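Local structure of uncharacterized protein (Leptotrichia buccalis, 3T8K) at residues F123-Y136 and E159-K171. The protein is of unknown function but folds as a row of ankyrin-type helical hairpin repeats, a scaffold that in its relatives commonly mediates protein-protein interactions. Numbering follows the deposited sequence.
Sequences FNYFVDENEMIPLY and EFVKRCQKPIALK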
loop_
_atom_site.group_PDB
_atom_site.type_symbol
_atom_site.label_atom_id
_atom_site.label_comp_id
_atom_site.label_asym_id
_atom_site.label_seq_id
_atom_site.Cartn_x
_atom_site.Cartn_y
_atom_site.Cartn_z
ATOM N N PHE A 123 10.756 -8.717 -3.134
ATOM C CA PHE A 123 11.287 -9.865 -2.404
ATOM C C PHE A 123 10.248 -10.404 -1.430
ATOM O O PHE A 123 10.459 -11.432 -0.786
ATOM C CB PHE A 123 12.602 -9.498 -1.721
ATOM C CG PHE A 123 13.611 -8.917 -2.665
ATOM C CD1 PHE A 123 14.095 -9.668 -3.730
ATOM C CD2 PHE A 123 14.052 -7.612 -2.517
ATOM C CE1 PHE A 123 15.007 -9.126 -4.617
ATOM C CE2 PHE A 123 14.958 -7.061 -3.406
ATOM C CZ PHE A 123 15.445 -7.822 -4.450
ATOM N N ASN A 124 9.113 -9.715 -1.353
ATOM C CA ASN A 124 7.984 -10.166 -0.544
ATOM C C ASN A 124 6.946 -10.900 -1.372
ATOM O O ASN A 124 5.987 -11.454 -0.835
ATOM C CB ASN A 124 7.306 -8.979 0.134
ATOM C CG ASN A 124 8.088 -8.462 1.307
ATOM O OD1 ASN A 124 8.656 -9.238 2.075
ATOM N ND2 ASN A 124 8.128 -7.147 1.456
ATOM N N TYR A 125 7.120 -10.875 -2.687
ATOM C CA TYR A 125 6.122 -11.435 -3.583
ATOM C C TYR A 125 5.922 -12.923 -3.335
ATOM O O TYR A 125 6.884 -13.682 -3.191
ATOM C CB TYR A 125 6.514 -11.215 -5.044
ATOM C CG TYR A 125 6.346 -9.792 -5.550
ATOM C CD1 TYR A 125 5.829 -8.781 -4.739
ATOM C CD2 TYR A 125 6.708 -9.466 -6.846
ATOM C CE1 TYR A 125 5.682 -7.469 -5.224
ATOM C CE2 TYR A 125 6.575 -8.181 -7.331
ATOM C CZ TYR A 125 6.058 -7.187 -6.523
ATOM O OH TYR A 125 5.931 -5.919 -7.038
ATOM N N PHE A 126 4.661 -13.328 -3.285
ATOM C CA PHE A 126 4.325 -14.736 -3.215
ATOM C C PHE A 126 4.169 -15.282 -4.625
ATOM O O PHE A 126 3.068 -15.609 -5.058
ATOM C CB PHE A 126 3.037 -14.959 -2.418
ATOM C CG PHE A 126 2.732 -16.411 -2.168
ATOM C CD1 PHE A 126 3.389 -17.104 -1.166
ATOM C CD2 PHE A 126 1.796 -17.086 -2.941
ATOM C CE1 PHE A 126 3.122 -18.442 -0.935
ATOM C CE2 PHE A 126 1.522 -18.425 -2.714
ATOM C CZ PHE A 126 2.187 -19.103 -1.706
ATOM N N VAL A 127 5.276 -15.346 -5.352
ATOM C CA VAL A 127 5.294 -16.010 -6.647
ATOM C C VAL A 127 6.612 -16.751 -6.801
ATOM O O VAL A 127 7.644 -16.317 -6.278
ATOM C CB VAL A 127 5.130 -15.024 -7.813
ATOM C CG1 VAL A 127 3.876 -14.189 -7.634
ATOM C CG2 VAL A 127 6.343 -14.140 -7.920
ATOM N N ASP A 128 6.574 -17.874 -7.509
ATOM C CA ASP A 128 7.779 -18.660 -7.724
ATOM C C ASP A 128 8.850 -17.811 -8.407
ATOM O O ASP A 128 8.572 -17.086 -9.365
ATOM C CB ASP A 128 7.473 -19.906 -8.554
ATOM C CG ASP A 128 8.576 -20.932 -8.475
ATOM O OD1 ASP A 128 8.527 -21.779 -7.556
ATOM O OD2 ASP A 128 9.497 -20.887 -9.322
ATOM N N GLU A 129 10.073 -17.898 -7.904
ATOM C CA GLU A 129 11.163 -17.086 -8.425
ATOM C C GLU A 129 11.435 -17.310 -9.909
ATOM O O GLU A 129 11.913 -16.411 -10.598
ATOM C CB GLU A 129 12.432 -17.329 -7.619
ATOM C CG GLU A 129 12.516 -16.496 -6.363
ATOM C CD GLU A 129 13.917 -16.473 -5.808
ATOM O OE1 GLU A 129 14.445 -17.553 -5.472
ATOM O OE2 GLU A 129 14.502 -15.377 -5.732
ATOM N N ASN A 130 11.151 -18.514 -10.399
ATOM C CA ASN A 130 11.260 -18.771 -11.828
ATOM C C ASN A 130 10.497 -17.690 -12.596
ATOM O O ASN A 130 10.939 -17.218 -13.645
ATOM C CB ASN A 130 10.711 -20.155 -12.177
ATOM C CG ASN A 130 11.104 -20.601 -13.573
ATOM O OD1 ASN A 130 12.282 -20.570 -13.935
ATOM N ND2 ASN A 130 10.117 -21.003 -14.371
ATOM N N GLU A 131 9.348 -17.301 -12.058
ATOM C CA GLU A 131 8.541 -16.245 -12.666
ATOM C C GLU A 131 9.168 -14.861 -12.504
ATOM O O GLU A 131 8.876 -13.950 -13.286
ATOM C CB GLU A 131 7.124 -16.259 -12.093
ATOM C CG GLU A 131 6.305 -17.469 -12.507
ATOM C CD GLU A 131 4.968 -17.541 -11.795
ATOM O OE1 GLU A 131 4.210 -16.545 -11.835
ATOM O OE2 GLU A 131 4.677 -18.596 -11.191
HETATM N N MSE A 132 10.030 -14.707 -11.501
HETATM C CA MSE A 132 10.634 -13.405 -11.196
HETATM C C MSE A 132 11.866 -13.125 -12.060
HETATM O O MSE A 132 12.364 -12.009 -12.098
HETATM C CB MSE A 132 11.049 -13.333 -9.714
HETATM C CG MSE A 132 9.922 -13.518 -8.699
HETATM SE SE MSE A 132 8.654 -12.063 -8.824
HETATM C CE MSE A 132 9.849 -10.621 -8.312
ATOM N N ILE A 133 12.382 -14.145 -12.733
ATOM C CA ILE A 133 13.649 -13.998 -13.446
ATOM C C ILE A 133 13.687 -12.856 -14.473
ATOM O O ILE A 133 14.634 -12.077 -14.485
ATOM C CB ILE A 133 14.124 -15.330 -14.069
ATOM C CG1 ILE A 133 14.558 -16.288 -12.963
ATOM C CG2 ILE A 133 15.276 -15.090 -15.033
ATOM C CD1 ILE A 133 14.967 -17.640 -13.464
ATOM N N PRO A 134 12.659 -12.744 -15.329
ATOM C CA PRO A 134 12.689 -11.617 -16.268
ATOM C C PRO A 134 12.816 -10.279 -15.541
ATOM O O PRO A 134 13.639 -9.451 -15.938
ATOM C CB PRO A 134 11.342 -11.728 -16.986
ATOM C CG PRO A 134 11.006 -13.187 -16.906
ATOM C CD PRO A 134 11.486 -13.610 -15.542
ATOM N N LEU A 135 12.025 -10.077 -14.488
ATOM C CA LEU A 135 12.112 -8.849 -13.704
ATOM C C LEU A 135 13.485 -8.696 -13.045
ATOM O O LEU A 135 14.062 -7.615 -13.062
ATOM C CB LEU A 135 10.979 -8.770 -12.665
ATOM C CG LEU A 135 11.006 -7.579 -11.711
ATOM C CD1 LEU A 135 10.958 -6.271 -12.506
ATOM C CD2 LEU A 135 9.846 -7.635 -10.704
ATOM N N TYR A 136 14.012 -9.780 -12.473
ATOM C CA TYR A 136 15.339 -9.760 -11.860
ATOM C C TYR A 136 16.405 -9.314 -12.871
ATOM O O TYR A 136 17.295 -8.522 -12.555
ATOM C CB TYR A 136 15.710 -11.150 -11.330
ATOM C CG TYR A 136 15.030 -11.597 -10.050
ATOM C CD1 TYR A 136 14.411 -10.695 -9.193
ATOM C CD2 TYR A 136 15.036 -12.940 -9.687
ATOM C CE1 TYR A 136 13.806 -11.125 -8.017
ATOM C CE2 TYR A 136 14.437 -13.375 -8.521
ATOM C CZ TYR A 136 13.829 -12.470 -7.690
ATOM O OH TYR A 136 13.236 -12.920 -6.535
ATOM N N GLU A 159 21.326 -7.685 3.061
ATOM C CA GLU A 159 20.978 -8.287 4.343
ATOM C C GLU A 159 19.516 -8.749 4.400
ATOM O O GLU A 159 19.221 -9.811 4.952
ATOM C CB GLU A 159 21.334 -7.331 5.490
ATOM C CG GLU A 159 22.847 -7.239 5.727
ATOM C CD GLU A 159 23.295 -5.966 6.448
ATOM O OE1 GLU A 159 24.522 -5.814 6.649
ATOM O OE2 GLU A 159 22.439 -5.121 6.809
ATOM N N PHE A 160 18.616 -7.960 3.811
ATOM C CA PHE A 160 17.188 -8.287 3.759
ATOM C C PHE A 160 16.912 -9.528 2.922
ATOM O O PHE A 160 16.155 -10.410 3.321
ATOM C CB PHE A 160 16.386 -7.101 3.188
ATOM C CG PHE A 160 14.905 -7.366 3.038
ATOM C CD1 PHE A 160 14.091 -7.529 4.151
ATOM C CD2 PHE A 160 14.318 -7.405 1.776
ATOM C CE1 PHE A 160 12.721 -7.758 4.010
ATOM C CE2 PHE A 160 12.959 -7.630 1.623
ATOM C CZ PHE A 160 12.148 -7.801 2.737
ATOM N N VAL A 161 17.511 -9.578 1.739
ATOM C CA VAL A 161 17.274 -10.686 0.830
ATOM C C VAL A 161 17.823 -11.987 1.414
ATOM O O VAL A 161 17.225 -13.052 1.250
ATOM C CB VAL A 161 17.869 -10.395 -0.567
ATOM C CG1 VAL A 161 17.769 -11.620 -1.464
ATOM C CG2 VAL A 161 17.150 -9.194 -1.196
ATOM N N LYS A 162 18.947 -11.892 2.118
ATOM C CA LYS A 162 19.521 -13.057 2.802
ATOM C C LYS A 162 18.508 -13.756 3.718
ATOM O O LYS A 162 18.567 -14.970 3.907
ATOM C CB LYS A 162 20.765 -12.652 3.601
ATOM C CG LYS A 162 22.073 -12.774 2.835
ATOM C CD LYS A 162 23.243 -12.180 3.613
ATOM C CE LYS A 162 23.202 -10.657 3.585
ATOM N NZ LYS A 162 24.377 -10.030 4.256
ATOM N N ARG A 163 17.576 -12.990 4.278
ATOM C CA ARG A 163 16.636 -13.531 5.259
ATOM C C ARG A 163 15.238 -13.804 4.687
ATOM O O ARG A 163 14.323 -14.168 5.416
ATOM C CB ARG A 163 16.566 -12.621 6.489
ATOM C CG ARG A 163 17.566 -12.991 7.590
ATOM C CD ARG A 163 18.034 -11.764 8.360
ATOM N NE ARG A 163 16.970 -10.772 8.506
ATOM C CZ ARG A 163 17.130 -9.576 9.065
ATOM N NH1 ARG A 163 18.317 -9.215 9.540
ATOM N NH2 ARG A 163 16.099 -8.741 9.150
ATOM N N CYS A 164 15.076 -13.612 3.383
ATOM C CA CYS A 164 13.882 -14.086 2.698
ATOM C C CYS A 164 14.185 -15.471 2.146
ATOM O O CYS A 164 15.312 -15.942 2.223
ATOM C CB CYS A 164 13.483 -13.135 1.576
ATOM S SG CYS A 164 12.931 -11.529 2.176
ATOM N N GLN A 165 13.184 -16.145 1.607
ATOM C CA GLN A 165 13.453 -17.437 0.996
ATOM C C GLN A 165 13.550 -17.246 -0.514
ATOM O O GLN A 165 12.738 -17.770 -1.271
ATOM C CB GLN A 165 12.381 -18.461 1.378
ATOM C CG GLN A 165 12.808 -19.416 2.496
ATOM C CD GLN A 165 12.094 -19.160 3.816
ATOM O OE1 GLN A 165 11.101 -19.818 4.136
ATOM N NE2 GLN A 165 12.605 -18.210 4.594
ATOM N N LYS A 166 14.542 -16.462 -0.936
ATOM C CA LYS A 166 14.702 -16.082 -2.339
ATOM C C LYS A 166 16.133 -16.342 -2.809
ATOM O O LYS A 166 16.877 -15.402 -3.073
ATOM C CB LYS A 166 14.385 -14.597 -2.522
ATOM C CG LYS A 166 13.007 -14.176 -2.044
ATOM C CD LYS A 166 11.925 -14.840 -2.868
ATOM C CE LYS A 166 10.560 -14.203 -2.633
ATOM N NZ LYS A 166 9.661 -14.565 -3.758
ATOM N N PRO A 167 16.521 -17.619 -2.917
ATOM C CA PRO A 167 17.910 -17.961 -3.247
ATOM C C PRO A 167 18.358 -17.408 -4.599
ATOM O O PRO A 167 19.535 -17.076 -4.766
ATOM C CB PRO A 167 17.897 -19.495 -3.268
ATOM C CG PRO A 167 16.455 -19.859 -3.494
ATOM C CD PRO A 167 15.685 -18.819 -2.743
ATOM N N ILE A 168 17.441 -17.313 -5.555
ATOM C CA ILE A 168 17.806 -16.813 -6.878
ATOM C C ILE A 168 18.156 -15.327 -6.813
ATOM O O ILE A 168 19.175 -14.893 -7.348
ATOM C CB ILE A 168 16.693 -17.058 -7.925
ATOM C CG1 ILE A 168 16.387 -18.554 -8.033
ATOM C CG2 ILE A 168 17.112 -16.517 -9.282
ATOM C CD1 ILE A 168 15.391 -18.909 -9.123
ATOM N N ALA A 169 17.314 -14.546 -6.147
ATOM C CA ALA A 169 17.599 -13.129 -5.968
ATOM C C ALA A 169 18.924 -12.951 -5.222
ATOM O O ALA A 169 19.697 -12.041 -5.520
ATOM C CB ALA A 169 16.466 -12.450 -5.214
ATOM N N LEU A 170 19.187 -13.822 -4.253
ATOM C CA LEU A 170 20.386 -13.680 -3.432
ATOM C C LEU A 170 21.627 -13.902 -4.282
ATOM O O LEU A 170 22.588 -13.143 -4.210
ATOM C CB LEU A 170 20.377 -14.667 -2.258
ATOM C CG LEU A 170 21.647 -14.598 -1.409
ATOM C CD1 LEU A 170 21.742 -13.235 -0.736
ATOM C CD2 LEU A 170 21.680 -15.717 -0.373
ATOM N N LYS A 171 21.588 -14.960 -5.085
ATOM C CA LYS A 171 22.685 -15.301 -5.986
ATOM C C LYS A 171 22.949 -14.166 -6.967
ATOM O O LYS A 171 24.091 -13.784 -7.203
ATOM C CB LYS A 171 22.355 -16.584 -6.745
ATOM C CG LYS A 171 23.413 -17.009 -7.767
ATOM C CD LYS A 171 24.811 -16.943 -7.179
ATOM C CE LYS A 171 25.867 -17.211 -8.245
ATOM N NZ LYS A 171 27.218 -16.826 -7.763
HETATM O O HOH W 1 10.652 -12.432 -5.324
#
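OE2 of E129 is gripped twice: A169 N donates to it on the syn side at 3.0 Å, and Y136 OH, two turns further along the same helix, donates to its anti lone pair at 2.9 Å. The other oxygen, OE1, takes I168 N at 3.0 Å, also syn, so the carboxylate sits across the first turn of helix 167-180 and probably gains from the helix dipole. I168 packs its CD1 against E129 CB at 3.7 Å. A lysine in place of E129 would probably leave I168 N, A169 N and Y136 OH without their acceptor and bring a positive charge to the helix start, close to K166. K166, the N-cap residue, bends at chi2 (-65°) and runs past the glutamate to put NZ in the carbonyl plane of Y125 O, 3.0 Å away; a water links NZ to Y136 OH. Beside this polar layer, V161 CG2 stands over the centre of the F123 ring, 3.6 Å from its centroid, in a CH-pi contact, while A169 CB meets CE1 of F123. C164 forms a disulfide with C164 of the second subunit. Helix segments 129-136 and 167-171 run 30° from parallel, consistent with the stacked helices of the alpha-hairpin (ankyrin) repeat fold.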